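Local structure of beta-1,3-1,4-glucanase (Caldicellulosiruptor sp. F32, 4X0V) at residues A[30-35]-A[346-351]; A[95-100]-A[132-137]. The protein probably hydrolyses beta-glucan chains of mixed 1,3 and 1,4 linkage, such as lichenan, as a lichenase of glycoside hydrolase family 5. One frame throughout, in Å; residues are numbered along the deposited sequence.

Contact 1 of 2, residues A[30-35]-A[346-351]; sequences IASRKI and YVRAAR
Arg348 reaches from the helix to the backbone of Ile30, and the polar part of the contact rests on that one carbonyl. Arg348 NH2 donates to Ile30 O at 2.8 Å in a nearly straight bond, 168° at the hydrogen, with the oxygen lying in the guanidinium plane; a second, weak bond comes from Arg348 NE to the same oxygen. Arginine suits the place because its paired N-H groups can take a single acceptor at their edge while the long stem packs. Ser32 CB also sits at that edge, 3.5 Å from Arg348 NH2.

The helix concerned, 336-351, is the one between the seventh and eighth strands of the TIM barrel, and 30-35 is part of the N-terminal loop laid over its last turn.

The apolar contacts come from Ile30. Its CG1 is anti to the carbonyl carbon (chi1 -58°) and the chain then runs on extended, bringing CD1 to 3.5 Å from Arg348 CG and 3.8 Å from Ala349 CB. The isoleucine and the arginine stem lie alongside each other, pointing opposite ways, and the small Ala349 lets the isoleucine tip come down to the helix backbone. Ile28 and Tyr394 also touch Arg348.

Contact 2 of 2, residues A[95-100]-A[132-137]; sequences NTIRIP and NKMYVI
Asn95 and Tyr135 open a run of backbone hydrogen bonds between parallel strands: Tyr135 N donates to Asn95 O (2.9 Å), Ile97 N to Tyr135 O, Ile137 N to Ile97 O and Ile99 N to Ile137 O, four bonds that tie the strands together. The segment axes of 96-99 and 135-137 run 4.8 Å apart at 18°, as neighbouring second and third strands of the TIM barrel.

On the face of Ile97 and Val136 the contact is apolar. Met134, bent at its last torsion (chi3 81°), curls CE to 3.7 Å from Ile97 CG2, a turn that a flexible, unbranched side chain makes easily. Ile99 CD1 meets Val136 CG1 at 3.9 Å. Helices 83-92 and 116-130 cover this face, Ile86 and Ala129 meeting Ile97, and Val125 and Val126 meeting Ile99; the branched Ile97, Ile99 and Val136 suit an extended strand and offer apolar surface to the helices.

The other face carries Thr96, Arg98, Tyr135 and Ile137. Asn95 ND2 lies at the edge of the Tyr135 ring, 3.7 Å from CE2, with the amide and ring planes almost perpendicular. Both polar ends are held by Asp46: ND2 bonds to its backbone O, and Tyr135 OH to its carboxylate. Thr96 OG1, 3.6 Å from Tyr135 CB, bonds to Met47 O.

Farther along, Arg98 CG rests 3.8 Å from Ile137 CB, and the arm stays extended to NE. Its guanidinium forms salt bridges with Glu184 and with Glu326, which lies at the end of the seventh strand, where family 5 enzymes carry the nucleophile, so it probably plays that part. With NH1 bound to Glu326 and NH2 to Glu184, the rotation of the guanidinium is fixed, which probably helps to position the Glu326 carboxylate.

In the fold
From the N terminus the chain first passes through 30-35, ahead of helix 39-47, and then enters the barrel with strand 50-53. Helix 83-92 leads to strand 96-99, and helix 116-130 returns the chain to strand 135-139, so contact 2 closes a short beta-alpha-beta crossover. Four more barrel strands follow before helix 336-351, whose end meets 30-35 and closes the long loop of contact 1. Contact 2 is nested within that loop. The centres of the two contacts lie 22 Å apart and their nearest atoms about 8 Å: contact 1 fastens the N-terminal segment to the outer helical layer at the surface, whereas contact 2 joins neighbouring strands of the buried barrel wall.

Contact 1 of 2, residues A[30-35]-A[346-351]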
ATOM      1  N   ILE A  30       1.952  24.754   4.324  1.00 45.44           N
ATOM      2  CA  ILE A  30       2.553  23.870   5.319  1.00 42.18           C
ATOM      3  C   ILE A  30       4.049  23.980   5.221  1.00 42.91           C
ATOM      4  O   ILE A  30       4.617  23.716   4.167  1.00 45.88           O
ATOM      5  CB  ILE A  30       2.207  22.394   5.097  1.00 43.63           C
ATOM      6  CG1 ILE A  30       0.701  22.170   5.104  1.00 48.37           C
ATOM      7  CG2 ILE A  30       2.871  21.526   6.171  1.00 43.64           C
ATOM      8  CD1 ILE A  30       0.323  20.722   4.914  1.00 43.75           C
ATOM      9  N   ALA A  31       4.684  24.357   6.324  1.00 46.92           N
ATOM     10  CA  ALA A  31       6.124  24.569   6.357  1.00 44.72           C
ATOM     11  C   ALA A  31       6.892  23.307   5.992  1.00 51.17           C
ATOM     12  O   ALA A  31       6.778  22.273   6.666  1.00 47.40           O
ATOM     13  CB  ALA A  31       6.536  25.062   7.729  1.00 55.13           C
ATOM     14  N   SER A  32       7.693  23.416   4.934  1.00 56.36           N
ATOM     15  CA  SER A  32       8.527  22.313   4.468  1.00 49.33           C
ATOM     16  C   SER A  32       9.615  22.007   5.484  1.00 53.02           C
ATOM     17  O   SER A  32      10.360  22.895   5.899  1.00 61.65           O
ATOM     18  CB  SER A  32       9.139  22.662   3.118  1.00 47.44           C
ATOM     19  OG  SER A  32       9.846  21.560   2.585  1.00 55.63           O
ATOM     20  N   ARG A  33       9.739  20.735   5.846  1.00 51.24           N
ATOM     21  CA  ARG A  33      10.635  20.350   6.924  1.00 48.20           C
ATOM     22  C   ARG A  33      11.986  19.819   6.446  1.00 50.49           C
ATOM     23  O   ARG A  33      12.190  19.588   5.252  1.00 47.40           O
ATOM     24  CB  ARG A  33       9.907  19.365   7.843  1.00 47.00           C
ATOM     25  CG  ARG A  33       8.519  19.923   8.189  1.00 45.78           C
ATOM     26  CD  ARG A  33       7.975  19.480   9.515  1.00 45.49           C
ATOM     27  NE  ARG A  33       6.745  20.207   9.842  1.00 49.13           N
ATOM     28  CZ  ARG A  33       5.770  19.726  10.611  1.00 53.38           C
ATOM     29  NH1 ARG A  33       5.889  18.525  11.171  1.00 48.05           N
ATOM     30  NH2 ARG A  33       4.691  20.461  10.858  1.00 58.70           N
ATOM     31  N   LYS A  34      12.912  19.672   7.391  1.00 54.24           N
ATOM     32  CA  LYS A  34      14.288  19.268   7.092  1.00 50.97           C
ATOM     33  C   LYS A  34      14.328  17.800   6.710  1.00 47.09           C
ATOM     34  O   LYS A  34      14.033  16.925   7.525  1.00 45.14           O
ATOM     35  CB  LYS A  34      15.191  19.555   8.310  1.00 54.06           C
ATOM     36  CG  LYS A  34      16.568  18.854   8.379  1.00 56.51           C
ATOM     37  CD  LYS A  34      17.670  19.498   7.527  1.00 60.03           C
ATOM     38  CE  LYS A  34      18.979  18.689   7.626  1.00 65.19           C
ATOM     39  NZ  LYS A  34      19.716  18.518   6.338  1.00 49.50           N
ATOM     40  N   ILE A  35      14.704  17.533   5.465  1.00 46.31           N
ATOM     41  CA  ILE A  35      14.764  16.165   4.972  1.00 47.20           C
ATOM     42  C   ILE A  35      16.203  15.798   4.654  1.00 45.89           C
ATOM     43  O   ILE A  35      16.781  16.344   3.710  1.00 48.37           O
ATOM     44  CB  ILE A  35      13.914  15.975   3.689  1.00 45.09           C
ATOM     45  CG1 ILE A  35      12.508  16.582   3.852  1.00 49.09           C
ATOM     46  CG2 ILE A  35      13.912  14.501   3.250  1.00 33.90           C
ATOM     47  CD1 ILE A  35      11.723  16.131   5.089  1.00 46.16           C
ATOM     48  N   TYR A 346      -3.655  16.359   2.364  1.00 36.22           N
ATOM     49  CA  TYR A 346      -3.001  15.110   2.745  1.00 38.56           C
ATOM     50  C   TYR A 346      -1.642  14.951   2.058  1.00 37.04           C
ATOM     51  O   TYR A 346      -0.633  14.680   2.717  1.00 35.48           O
ATOM     52  CB  TYR A 346      -3.899  13.923   2.395  1.00 37.53           C
ATOM     53  CG  TYR A 346      -3.531  12.613   3.065  1.00 38.20           C
ATOM     54  CD1 TYR A 346      -2.430  11.873   2.633  1.00 38.27           C
ATOM     55  CD2 TYR A 346      -4.316  12.089   4.088  1.00 33.69           C
ATOM     56  CE1 TYR A 346      -2.104  10.668   3.222  1.00 36.58           C
ATOM     57  CE2 TYR A 346      -3.999  10.887   4.685  1.00 32.90           C
ATOM     58  CZ  TYR A 346      -2.889  10.174   4.249  1.00 34.61           C
ATOM     59  OH  TYR A 346      -2.558   8.963   4.838  1.00 34.41           O
ATOM     60  N   VAL A 347      -1.624  15.140   0.740  1.00 34.61           N
ATOM     61  CA  VAL A 347      -0.405  14.968  -0.044  1.00 34.67           C
ATOM     62  C   VAL A 347       0.650  15.985   0.353  1.00 36.71           C
ATOM     63  O   VAL A 347       1.828  15.648   0.464  1.00 35.43           O
ATOM     64  CB  VAL A 347      -0.682  15.078  -1.569  1.00 36.36           C
ATOM     65  CG1 VAL A 347       0.614  15.128  -2.372  1.00 29.87           C
ATOM     66  CG2 VAL A 347      -1.551  13.932  -2.036  1.00 38.21           C
ATOM     67  N   ARG A 348       0.227  17.230   0.572  1.00 40.08           N
ATOM     68  CA  ARG A 348       1.164  18.271   0.984  1.00 41.16           C
ATOM     69  C   ARG A 348       1.751  17.943   2.352  1.00 41.16           C
ATOM     70  O   ARG A 348       2.983  17.922   2.518  1.00 38.57           O
ATOM     71  CB  ARG A 348       0.497  19.653   0.999  1.00 40.36           C
ATOM     72  CG  ARG A 348       1.387  20.777   1.546  1.00 40.60           C
ATOM     73  CD  ARG A 348       2.692  20.931   0.765  1.00 40.21           C
ATOM     74  NE  ARG A 348       3.692  21.687   1.523  1.00 43.39           N
ATOM     75  CZ  ARG A 348       5.007  21.601   1.328  1.00 45.29           C
ATOM     76  NH1 ARG A 348       5.490  20.790   0.387  1.00 42.44           N
ATOM     77  NH2 ARG A 348       5.840  22.321   2.075  1.00 41.34           N
ATOM     78  N   ALA A 349       0.873  17.635   3.309  1.00 36.11           N
ATOM     79  CA  ALA A 349       1.290  17.341   4.677  1.00 37.23           C
ATOM     80  C   ALA A 349       2.326  16.222   4.699  1.00 43.45           C
ATOM     81  O   ALA A 349       3.279  16.247   5.490  1.00 40.37           O
ATOM     82  CB  ALA A 349       0.097  16.976   5.515  1.00 37.86           C
ATOM     83  N   ALA A 350       2.154  15.265   3.794  1.00 38.89           N
ATOM     84  CA  ALA A 350       3.091  14.169   3.670  1.00 37.25           C
ATOM     85  C   ALA A 350       4.382  14.578   2.974  1.00 38.14           C
ATOM     86  O   ALA A 350       5.463  14.251   3.456  1.00 43.38           O
ATOM     87  CB  ALA A 350       2.455  13.025   2.940  1.00 43.02           C
ATOM     88  N   ARG A 351       4.278  15.281   1.850  1.00 38.94           N
ATOM     89  CA  ARG A 351       5.470  15.719   1.111  1.00 40.42           C
ATOM     90  C   ARG A 351       6.338  16.649   1.960  1.00 43.00           C
ATOM     91  O   ARG A 351       7.575  16.545   1.943  1.00 42.42           O
ATOM     92  CB  ARG A 351       5.086  16.431  -0.190  1.00 41.08           C
ATOM     93  CG  ARG A 351       6.273  16.994  -0.970  1.00 39.24           C
ATOM     94  CD  ARG A 351       7.285  15.913  -1.325  1.00 37.42           C
ATOM     95  NE  ARG A 351       6.631  14.889  -2.123  1.00 35.23           N
ATOM     96  CZ  ARG A 351       6.918  13.601  -2.063  1.00 32.41           C
ATOM     97  NH1 ARG A 351       7.872  13.177  -1.245  1.00 33.37           N
ATOM     98  NH2 ARG A 351       6.244  12.741  -2.817  1.00 31.83           N
TER

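Contact 2 of 2, residues A[95-100]-A[132-137]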
ATOM      1  N   ASN A  95       3.768   8.782 -10.502  1.00 32.78           N
ATOM      2  CA  ASN A  95       5.011   8.162 -10.911  1.00 30.13           C
ATOM      3  C   ASN A  95       5.180   6.783 -10.291  1.00 30.02           C
ATOM      4  O   ASN A  95       6.146   6.089 -10.564  1.00 29.66           O
ATOM      5  CB  ASN A  95       6.198   9.044 -10.581  1.00 29.15           C
ATOM      6  CG  ASN A  95       7.370   8.744 -11.462  1.00 30.94           C
ATOM      7  OD1 ASN A  95       7.189   8.421 -12.635  1.00 35.52           O
ATOM      8  ND2 ASN A  95       8.579   8.821 -10.912  1.00 31.78           N
ATOM      9  N   THR A  96       4.225   6.391  -9.455  1.00 30.66           N
ATOM     10  CA  THR A  96       4.251   5.085  -8.811  1.00 24.42           C
ATOM     11  C   THR A  96       2.917   4.374  -9.015  1.00 27.01           C
ATOM     12  O   THR A  96       1.866   5.013  -9.094  1.00 29.17           O
ATOM     13  CB  THR A  96       4.503   5.212  -7.301  1.00 24.84           C
ATOM     14  OG1 THR A  96       5.696   5.963  -7.071  1.00 28.17           O
ATOM     15  CG2 THR A  96       4.646   3.846  -6.657  1.00 26.08           C
ATOM     16  N   ILE A  97       2.956   3.058  -9.165  1.00 25.83           N
ATOM     17  CA  ILE A  97       1.728   2.283  -9.173  1.00 23.71           C
ATOM     18  C   ILE A  97       1.909   1.067  -8.286  1.00 21.90           C
ATOM     19  O   ILE A  97       2.852   0.295  -8.461  1.00 24.66           O
ATOM     20  CB  ILE A  97       1.301   1.877 -10.612  1.00 28.38           C
ATOM     21  CG1 ILE A  97       0.188   0.829 -10.576  1.00 28.03           C
ATOM     22  CG2 ILE A  97       2.471   1.326 -11.377  1.00 27.99           C
ATOM     23  CD1 ILE A  97      -0.354   0.477 -11.935  1.00 23.91           C
ATOM     24  N   ARG A  98       0.995   0.896  -7.337  1.00 23.91           N
ATOM     25  CA  ARG A  98       1.058  -0.231  -6.414  1.00 24.22           C
ATOM     26  C   ARG A  98       0.123  -1.285  -6.981  1.00 28.57           C
ATOM     27  O   ARG A  98      -1.052  -0.990  -7.273  1.00 25.42           O
ATOM     28  CB  ARG A  98       0.605   0.168  -5.009  1.00 22.50           C
ATOM     29  CG  ARG A  98       0.792  -0.920  -3.952  1.00 29.26           C
ATOM     30  CD  ARG A  98       0.444  -0.416  -2.548  1.00 23.36           C
ATOM     31  NE  ARG A  98       0.574  -1.435  -1.506  1.00 27.35           N
ATOM     32  CZ  ARG A  98      -0.394  -1.780  -0.655  1.00 31.40           C
ATOM     33  NH1 ARG A  98      -1.597  -1.240  -0.777  1.00 32.79           N
ATOM     34  NH2 ARG A  98      -0.182  -2.699   0.287  1.00 23.87           N
ATOM     35  N   ILE A  99       0.656  -2.496  -7.175  1.00 26.05           N
ATOM     36  CA  ILE A  99      -0.130  -3.606  -7.696  1.00 22.33           C
ATOM     37  C   ILE A  99      -0.255  -4.643  -6.608  1.00 22.41           C
ATOM     38  O   ILE A  99       0.595  -5.523  -6.483  1.00 29.52           O
ATOM     39  CB  ILE A  99       0.533  -4.220  -8.941  1.00 19.42           C
ATOM     40  CG1 ILE A  99       0.766  -3.135  -9.994  1.00 21.49           C
ATOM     41  CG2 ILE A  99      -0.323  -5.330  -9.522  1.00 20.15           C
ATOM     42  CD1 ILE A  99       1.532  -3.598 -11.194  1.00 20.03           C
ATOM     43  N   PRO A 100      -1.348  -4.576  -5.843  1.00 21.68           N
ATOM     44  CA  PRO A 100      -1.559  -5.463  -4.695  1.00 19.75           C
ATOM     45  C   PRO A 100      -1.928  -6.838  -5.180  1.00 21.37           C
ATOM     46  O   PRO A 100      -2.699  -6.941  -6.134  1.00 22.68           O
ATOM     47  CB  PRO A 100      -2.736  -4.831  -3.950  1.00 20.91           C
ATOM     48  CG  PRO A 100      -3.235  -3.711  -4.805  1.00 23.46           C
ATOM     49  CD  PRO A 100      -2.497  -3.697  -6.101  1.00 24.88           C
ATOM     50  N   ASN A 132       6.585   2.190 -18.669  1.00 35.16           N
ATOM     51  CA  ASN A 132       6.249   3.591 -18.432  1.00 31.91           C
ATOM     52  C   ASN A 132       7.205   4.255 -17.470  1.00 33.38           C
ATOM     53  O   ASN A 132       6.898   5.318 -16.922  1.00 30.94           O
ATOM     54  CB  ASN A 132       4.843   3.678 -17.866  1.00 28.63           C
ATOM     55  CG  ASN A 132       3.847   4.050 -18.904  1.00 33.67           C
ATOM     56  OD1 ASN A 132       3.890   5.149 -19.458  1.00 40.47           O
ATOM     57  ND2 ASN A 132       2.987   3.105 -19.254  1.00 33.87           N
ATOM     58  N   LYS A 133       8.357   3.614 -17.274  1.00 35.29           N
ATOM     59  CA  LYS A 133       9.443   4.146 -16.447  1.00 34.91           C
ATOM     60  C   LYS A 133       8.973   4.525 -15.036  1.00 34.69           C
ATOM     61  O   LYS A 133       9.462   5.487 -14.435  1.00 35.89           O
ATOM     62  CB  LYS A 133      10.149   5.294 -17.157  1.00 36.54           C
ATOM     63  CG  LYS A 133      10.963   4.789 -18.309  1.00 40.31           C
ATOM     64  CD  LYS A 133      11.901   5.815 -18.884  1.00 46.95           C
ATOM     65  CE  LYS A 133      12.487   5.273 -20.179  1.00 37.54           C
ATOM     66  NZ  LYS A 133      12.783   3.806 -20.063  1.00 37.71           N
ATOM     67  N   MET A 134       7.982   3.781 -14.546  1.00 35.62           N
ATOM     68  CA  MET A 134       7.334   4.038 -13.253  1.00 34.97           C
ATOM     69  C   MET A 134       7.935   3.223 -12.122  1.00 30.80           C
ATOM     70  O   MET A 134       8.640   2.248 -12.359  1.00 33.67           O
ATOM     71  CB  MET A 134       5.841   3.719 -13.342  1.00 32.11           C
ATOM     72  CG  MET A 134       5.028   4.712 -14.153  1.00 35.90           C
ATOM     73  SD  MET A 134       3.295   4.223 -14.175  1.00 38.49           S
ATOM     74  CE  MET A 134       2.754   4.858 -12.584  1.00 34.50           C
ATOM     75  N   TYR A 135       7.652   3.633 -10.892  1.00 32.75           N
ATOM     76  CA  TYR A 135       7.941   2.804  -9.735  1.00 27.51           C
ATOM     77  C   TYR A 135       6.812   1.811  -9.518  1.00 27.57           C
ATOM     78  O   TYR A 135       5.637   2.167  -9.594  1.00 26.55           O
ATOM     79  CB  TYR A 135       8.134   3.671  -8.502  1.00 25.26           C
ATOM     80  CG  TYR A 135       9.436   4.431  -8.525  1.00 33.37           C
ATOM     81  CD1 TYR A 135      10.630   3.811  -8.147  1.00 31.56           C
ATOM     82  CD2 TYR A 135       9.488   5.764  -8.943  1.00 34.58           C
ATOM     83  CE1 TYR A 135      11.835   4.497  -8.178  1.00 30.98           C
ATOM     84  CE2 TYR A 135      10.695   6.460  -8.973  1.00 31.25           C
ATOM     85  CZ  TYR A 135      11.860   5.819  -8.591  1.00 31.26           C
ATOM     86  OH  TYR A 135      13.048   6.503  -8.622  1.00 35.96           O
ATOM     87  N   VAL A 136       7.167   0.565  -9.227  1.00 26.35           N
ATOM     88  CA  VAL A 136       6.169  -0.486  -9.075  1.00 25.27           C
ATOM     89  C   VAL A 136       6.321  -1.203  -7.722  1.00 29.32           C
ATOM     90  O   VAL A 136       7.437  -1.515  -7.285  1.00 28.28           O
ATOM     91  CB  VAL A 136       6.267  -1.492 -10.245  1.00 27.39           C
ATOM     92  CG1 VAL A 136       5.197  -2.563 -10.152  1.00 24.68           C
ATOM     93  CG2 VAL A 136       6.145  -0.764 -11.568  1.00 27.97           C
ATOM     94  N   ILE A 137       5.185  -1.468  -7.075  1.00 28.89           N
ATOM     95  CA  ILE A 137       5.132  -2.185  -5.798  1.00 21.64           C
ATOM     96  C   ILE A 137       4.280  -3.444  -5.920  1.00 23.28           C
ATOM     97  O   ILE A 137       3.134  -3.384  -6.365  1.00 25.13           O
ATOM     98  CB  ILE A 137       4.512  -1.318  -4.704  1.00 18.17           C
ATOM     99  CG1 ILE A 137       5.347  -0.069  -4.456  1.00 21.33           C
ATOM    100  CG2 ILE A 137       4.427  -2.090  -3.434  1.00 25.87           C
ATOM    101  CD1 ILE A 137       4.689   0.950  -3.519  1.00 18.30           C
TER